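Local atomic coordinates of endoglucanase E-5 (Thermobifida fusca, PDB entry 2CKS), a protein that cleaves internal beta-1,4-glucosidic linkages in cellulose, lichenin and cereal beta-glucans, its family 5 glycoside hydrolase catalytic domain being the part described here. Residues Asp49-Ala52 with Tyr53-Ala57; Ser291-Ala295 with Ser296-Val300; Trp38-His41 with Cys42-Asp45. All coordinates share one frame; numbering follows the deposited sequence. Where two conformers were deposited one is given.

Interaction 1 (Asp49-Ala52 with Tyr53-Ala57). With ZN (zinc ion), chain D.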
# COMPACT_ATOMS: atom_id res chain seq x y z
N ASP A 49 -4.40 -14.51 -10.39
CA ASP A 49 -4.93 -14.39 -11.74
C ASP A 49 -6.27 -13.67 -11.70
O ASP A 49 -6.53 -12.82 -12.53
CB ASP A 49 -5.14 -15.77 -12.38
CG ASP A 49 -3.85 -16.43 -12.81
OD1 ASP A 49 -3.94 -17.55 -13.37
OD2 ASP A 49 -2.72 -15.92 -12.65
N ALA A 50 -7.11 -13.99 -10.73
CA ALA A 50 -8.41 -13.34 -10.60
C ALA A 50 -8.23 -11.84 -10.37
O ALA A 50 -8.88 -11.02 -11.00
CB ALA A 50 -9.19 -13.96 -9.47
N LEU A 51 -7.33 -11.48 -9.46
CA LEU A 51 -7.10 -10.08 -9.14
C LEU A 51 -6.68 -9.29 -10.39
O LEU A 51 -7.14 -8.17 -10.60
CB LEU A 51 -6.05 -9.95 -8.04
CG LEU A 51 -5.69 -8.53 -7.60
CD1 LEU A 51 -6.91 -7.82 -7.05
CD2 LEU A 51 -4.55 -8.58 -6.58
N ALA A 52 -5.81 -9.88 -11.20
CA ALA A 52 -5.25 -9.18 -12.36
C ALA A 52 -6.23 -9.18 -13.52
O ALA A 52 -6.52 -8.13 -14.09
CB ALA A 52 -3.94 -9.84 -12.78
N TYR A 53 -6.73 -10.36 -13.86
CA TYR A 53 -7.48 -10.54 -15.11
C TYR A 53 -8.97 -10.29 -14.98
O TYR A 53 -9.60 -9.88 -15.95
CB TYR A 53 -7.27 -11.96 -15.65
CG TYR A 53 -5.84 -12.45 -15.75
CD1 TYR A 53 -5.54 -13.79 -15.52
CD2 TYR A 53 -4.79 -11.59 -16.10
CE1 TYR A 53 -4.24 -14.26 -15.62
CE2 TYR A 53 -3.49 -12.06 -16.20
CZ TYR A 53 -3.22 -13.39 -15.96
OH TYR A 53 -1.93 -13.88 -16.05
N ASP A 54 -9.55 -10.60 -13.82
CA ASP A 54 -10.99 -10.44 -13.62
C ASP A 54 -11.33 -9.13 -12.90
O ASP A 54 -12.22 -8.39 -13.33
CB ASP A 54 -11.57 -11.62 -12.84
CG ASP A 54 -11.37 -12.94 -13.54
OD1 ASP A 54 -11.25 -12.96 -14.78
OD2 ASP A 54 -11.32 -14.02 -12.91
N TRP A 55 -10.64 -8.87 -11.80
CA TRP A 55 -10.85 -7.64 -11.03
C TRP A 55 -10.28 -6.41 -11.73
O TRP A 55 -10.70 -5.30 -11.45
CB TRP A 55 -10.24 -7.75 -9.63
CG TRP A 55 -10.93 -8.69 -8.68
CD1 TRP A 55 -11.38 -9.96 -8.93
CD2 TRP A 55 -11.19 -8.45 -7.30
NE1 TRP A 55 -11.93 -10.50 -7.80
CE2 TRP A 55 -11.83 -9.59 -6.78
CE3 TRP A 55 -10.97 -7.37 -6.44
CZ2 TRP A 55 -12.24 -9.68 -5.45
CZ3 TRP A 55 -11.37 -7.46 -5.12
CH2 TRP A 55 -12.00 -8.61 -4.63
N LYS A 56 -9.29 -6.62 -12.60
CA LYS A 56 -8.63 -5.54 -13.34
C LYS A 56 -7.87 -4.59 -12.44
O LYS A 56 -7.82 -3.39 -12.69
CB LYS A 56 -9.62 -4.75 -14.21
CG LYS A 56 -10.49 -5.60 -15.11
CD LYS A 56 -9.67 -6.53 -15.99
CE LYS A 56 -10.42 -6.95 -17.25
NZ LYS A 56 -9.73 -8.05 -17.97
N ALA A 57 -7.29 -5.11 -11.36
CA ALA A 57 -6.41 -4.31 -10.51
C ALA A 57 -5.18 -3.87 -11.30
O ALA A 57 -4.70 -4.61 -12.14
CB ALA A 57 -5.98 -5.11 -9.30
ZN ZN D . -2.29 -18.60 -13.64
O HOH W 1 -4.86 -6.08 -14.45
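A50 O receives two backbone N-H groups, from D54 N and W55 N, each at 2.9 Å. The second bond spans five residues and is the straighter, 169° at the hydrogen; it marks a local widening of the helix into a pi-type turn. One residue earlier the bond is of the ordinary alpha type, Y53 N on D49 O at 2.8 Å. D49 and Y53 project side by side: CG of D49 comes within 3.6 Å of Y53 CE1, and the carboxylate is turned 39° from the ring plane. An aspartate suits this place because its two oxygens divide the work, OD1 binding the zinc ion at 2.0 Å beside D45, OD2 forming a salt bridge with R92. On the buried side, L51 has CG anti to its backbone N (chi1 179°), and this together with the turn at chi2 brings CD1 to the A57 methyl at 3.6 Å and, farther off, to the six-membered part of the W55 indole. W55 in turn gives NE1 to the W288 carbonyl, meets Y267 edge-to-face and forms a cation-pi contact with R301. With an alanine here, the W288 carbonyl would probably lose its N-H donor and a gap would open beside L51 and helix 295-304. The K56 chain bends once, at chi2, then runs extended, and its NZ bonds to Y53 O; a water donates to both A52 O and A57 O. The chain leaves the helical path at K56, whose phi is positive, and A57 N reaches L51 O at 3.2 Å. The result is a left-handed helix C-terminus closed by a bond one residue wider than the 6→1 bond of a classical Schellman motif, where helix 45-54 of the (beta/alpha)8 barrel leads toward strand 59-65.

Interaction 2 (Ser291-Ala295 with Ser296-Val300)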
# COMPACT_ATOMS: atom_id res chain seq x y z
N SER A 291 -20.64 -15.06 -4.88
CA SER A 291 -21.09 -15.41 -3.53
C SER A 291 -19.98 -15.50 -2.48
O SER A 291 -20.28 -15.56 -1.29
CB SER A 291 -21.87 -16.73 -3.57
OG SER A 291 -21.04 -17.81 -3.98
N SER A 292 -18.73 -15.51 -2.91
CA SER A 292 -17.61 -15.54 -1.98
C SER A 292 -17.21 -14.15 -1.49
O SER A 292 -16.36 -14.04 -0.61
CB SER A 292 -16.39 -16.20 -2.63
OG SER A 292 -15.89 -15.37 -3.66
N LEU A 293 -17.80 -13.10 -2.05
CA LEU A 293 -17.44 -11.73 -1.66
C LEU A 293 -18.28 -11.18 -0.54
O LEU A 293 -19.52 -11.24 -0.58
CB LEU A 293 -17.56 -10.78 -2.85
CG LEU A 293 -16.78 -11.17 -4.10
CD1 LEU A 293 -17.00 -10.12 -5.18
CD2 LEU A 293 -15.30 -11.34 -3.80
N LYS A 294 -17.61 -10.58 0.43
CA LYS A 294 -18.28 -9.74 1.42
C LYS A 294 -18.77 -8.49 0.70
O LYS A 294 -18.39 -8.22 -0.44
CB LYS A 294 -17.32 -9.36 2.55
CG LYS A 294 -16.80 -10.53 3.37
CD LYS A 294 -16.49 -10.12 4.80
CE LYS A 294 -15.73 -11.18 5.58
NZ LYS A 294 -14.28 -11.32 5.16
N ALA A 295 -19.61 -7.71 1.37
CA ALA A 295 -20.15 -6.48 0.78
C ALA A 295 -19.05 -5.53 0.32
O ALA A 295 -19.12 -4.98 -0.78
CB ALA A 295 -21.05 -5.80 1.78
N SER A 296 -18.02 -5.36 1.14
CA SER A 296 -16.88 -4.50 0.82
C SER A 296 -16.13 -5.03 -0.40
O SER A 296 -15.60 -4.26 -1.20
CB SER A 296 -15.93 -4.37 2.02
OG SER A 296 -15.29 -5.60 2.32
N GLY A 297 -16.09 -6.36 -0.53
CA GLY A 297 -15.49 -7.02 -1.67
C GLY A 297 -16.20 -6.74 -2.98
O GLY A 297 -15.57 -6.43 -3.98
N GLN A 298 -17.52 -6.85 -2.98
CA GLN A 298 -18.29 -6.55 -4.18
C GLN A 298 -18.13 -5.08 -4.56
O GLN A 298 -18.02 -4.75 -5.73
CB GLN A 298 -19.77 -6.91 -4.04
CG GLN A 298 -20.54 -6.80 -5.37
CD GLN A 298 -19.86 -7.53 -6.54
OE1 GLN A 298 -19.84 -8.76 -6.59
NE2 GLN A 298 -19.29 -6.76 -7.48
N TRP A 299 -18.11 -4.22 -3.54
CA TRP A 299 -17.99 -2.78 -3.74
C TRP A 299 -16.67 -2.45 -4.41
O TRP A 299 -16.65 -1.74 -5.41
CB TRP A 299 -18.13 -2.05 -2.40
CG TRP A 299 -17.93 -0.59 -2.44
CD1 TRP A 299 -18.88 0.35 -2.69
CD2 TRP A 299 -16.72 0.12 -2.20
NE1 TRP A 299 -18.33 1.61 -2.62
CE2 TRP A 299 -17.00 1.49 -2.32
CE3 TRP A 299 -15.41 -0.27 -1.89
CZ2 TRP A 299 -16.02 2.47 -2.14
CZ3 TRP A 299 -14.44 0.71 -1.71
CH2 TRP A 299 -14.76 2.06 -1.85
N VAL A 300 -15.56 -2.97 -3.90
CA VAL A 300 -14.26 -2.63 -4.48
C VAL A 300 -14.04 -3.27 -5.85
O VAL A 300 -13.44 -2.65 -6.73
CB VAL A 300 -13.07 -2.91 -3.51
CG1 VAL A 300 -12.78 -4.41 -3.38
CG2 VAL A 300 -11.84 -2.20 -3.97
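L293 lays its CD1 methyl against Q298, 3.5 Å from OE1 and 3.9 Å from CA, the two side chains crossing at a slant. The leucine holds CG anti to its carbonyl carbon (chi1 -55°) and, with chi2 extended, carries CD1 forward to the first helical turn. Q298 starts out with CG anti to the backbone N, then bends at chi2 (50°), bringing its amide back beside the leucine; NE2 is used by S302 OG, one turn further on. Between them G297 has no side chain, which fits the spot, since a beta carbon there would lie 3.4 Å from L293 CB. The geometry is that of a helix N-terminus: K294 is the N-cap of helix 295-304, the C-terminal helix of the TIM barrel domain, which comes after the last barrel strand, 262-265, and helix 281-284. L293 and Q298 stand at N' and N4, the places a hydrophobic staple would use, but with a polar glutamine it is not one. K294 O takes Q298 N at 3.0 Å, and A295 O takes W299 N at the same length. A lysine at an N-cap cannot offer the usual short side-chain acceptor; its long chain instead runs away from the helix, so that NZ can bond to the carbonyls of D270, R272, A275 and F277. S296 OG bonds to S273 O; a small hydroxyl suits this buried position. The W299 ring leaves the segment to stack on F245, with NE1 bonded to D249 OD1, while its CB stays 3.5 Å from A295 O.

Interaction 3 (Trp38-His41 with Cys42-Asp45). With ZN (zinc ion), chain D.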
# COMPACT_ATOMS: atom_id res chain seq x y z
N TRP A 38 -0.07 -14.66 8.06
CA TRP A 38 -1.38 -15.20 8.42
C TRP A 38 -2.20 -15.66 7.22
O TRP A 38 -2.98 -16.61 7.33
CB TRP A 38 -2.19 -14.15 9.17
CG TRP A 38 -1.64 -13.71 10.47
CD1 TRP A 38 -1.09 -14.50 11.44
CD2 TRP A 38 -1.62 -12.38 10.97
NE1 TRP A 38 -0.71 -13.72 12.51
CE2 TRP A 38 -1.04 -12.42 12.25
CE3 TRP A 38 -2.04 -11.15 10.46
CZ2 TRP A 38 -0.86 -11.27 13.02
CZ3 TRP A 38 -1.86 -10.01 11.23
CH2 TRP A 38 -1.27 -10.08 12.49
N PHE A 39 -2.04 -14.99 6.07
CA PHE A 39 -2.94 -15.21 4.93
C PHE A 39 -2.17 -15.49 3.65
O PHE A 39 -2.58 -15.10 2.57
CB PHE A 39 -3.90 -14.03 4.77
CG PHE A 39 -4.80 -13.85 5.94
CD1 PHE A 39 -5.94 -14.63 6.08
CD2 PHE A 39 -4.48 -12.94 6.94
CE1 PHE A 39 -6.75 -14.49 7.21
CE2 PHE A 39 -5.29 -12.80 8.05
CZ PHE A 39 -6.42 -13.57 8.17
N ASP A 40 -1.05 -16.17 3.80
CA ASP A 40 -0.26 -16.60 2.67
C ASP A 40 -1.05 -17.54 1.78
O ASP A 40 -0.88 -17.53 0.57
CB ASP A 40 0.98 -17.32 3.17
CG ASP A 40 2.04 -17.41 2.13
OD1 ASP A 40 2.65 -18.50 2.01
OD2 ASP A 40 2.32 -16.45 1.39
N HIS A 41 -1.90 -18.36 2.40
CA HIS A 41 -2.72 -19.33 1.67
C HIS A 41 -3.79 -18.69 0.75
O HIS A 41 -4.38 -19.38 -0.09
CB HIS A 41 -3.34 -20.38 2.64
CG HIS A 41 -4.25 -19.80 3.68
ND1 HIS A 41 -3.82 -18.93 4.65
CD2 HIS A 41 -5.58 -19.99 3.89
CE1 HIS A 41 -4.85 -18.57 5.41
NE2 HIS A 41 -5.92 -19.21 4.97
N CYS A 42 -4.04 -17.39 0.92
CA CYS A 42 -4.94 -16.64 0.05
C CYS A 42 -4.26 -16.10 -1.21
O CYS A 42 -4.92 -15.48 -2.04
CB CYS A 42 -5.55 -15.46 0.80
SG CYS A 42 -6.84 -15.94 1.94
N LEU A 43 -2.96 -16.31 -1.33
CA LEU A 43 -2.18 -15.77 -2.45
C LEU A 43 -1.67 -16.93 -3.29
O LEU A 43 -0.64 -17.52 -3.01
CB LEU A 43 -1.03 -14.91 -1.94
CG LEU A 43 -1.41 -13.86 -0.88
CD1 LEU A 43 -0.18 -13.15 -0.38
CD2 LEU A 43 -2.41 -12.89 -1.45
N THR A 44 -2.45 -17.28 -4.29
CA THR A 44 -2.16 -18.42 -5.15
C THR A 44 -2.20 -18.00 -6.60
O THR A 44 -2.60 -16.89 -6.94
CB THR A 44 -3.21 -19.55 -4.92
OG1 THR A 44 -4.52 -19.09 -5.30
CG2 THR A 44 -3.35 -19.92 -3.45
N ASP A 45 -1.78 -18.90 -7.48
CA ASP A 45 -1.90 -18.65 -8.91
C ASP A 45 -3.34 -18.26 -9.22
O ASP A 45 -3.59 -17.26 -9.90
CB ASP A 45 -1.50 -19.89 -9.72
CG ASP A 45 -2.03 -19.85 -11.14
OD1 ASP A 45 -1.67 -18.92 -11.90
OD2 ASP A 45 -2.82 -20.70 -11.61
ZN ZN D . -2.29 -18.60 -13.64
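C42 sits tightly in the turn: its CB lies 3.5 Å from F39 O, the same oxygen that accepts C42 N at 3.2 Å. One residue on, L43 N bonds to D40 O at 3.1 Å. Both bonds span three residues, as in a 3-10 turn, and together they wind residues 39 to 43 tightly. On the buried side L43 rests CG 3.8 Å from F39 O, and its aliphatic branch suits this buried place, where it also touches T33 in the loop after strand 29-32. C42 belongs here because its sulfur is joined to C282 in a disulfide; in the one of its two conformers given, SG also lies 4.4 Å from F39 CD1, a loose apolar touch that depends on that choice.

The outer side is looser. H41 is exposed, and its ring folds back at chi1 62°, between its own backbone N and carbonyl carbon. In the same conformer C42 SG stands above its face, a long contact at 4.7 Å from the centroid. W38 O lies in plane at the ring's edge. Farther along, H41 O lies 3.6 Å from the T44 methyl CG2. D40 directs its carboxylate to R81 in a salt bridge, and R81 also bonds to L43 O, tying both halves of the turn to one guanidinium group.

T44 is the N-cap of helix 45-54, its side chain capping a backbone N-H of the first turn while S47 OG bonds back to T44 N. The segment thus links helix 36-39, just after strand 29-32, to helix 45-54, with the disulfide fastening it to helix 281-284.

How the interactions relate
Interactions 1 and 3 follow each other along the chain, 3 first, and share one zinc ion: D45, at the start of helix 45-54, and D49, one turn later, both bind it. The centres of the two interactions are about 15 Å apart. Interaction 2 comes last in sequence yet touches interaction 1, for the W55 indole packs on helix 295-304, with CZ3 3.8 Å from V300 CG1 and CZ2 3.9 Å from L293 CD2. Interactions 2 and 3 do not meet, their nearest atoms being about 8 Å apart. As for the active site, the side chain of F39 in interaction 3 is about 12 Å from that of E231, probably the nucleophile.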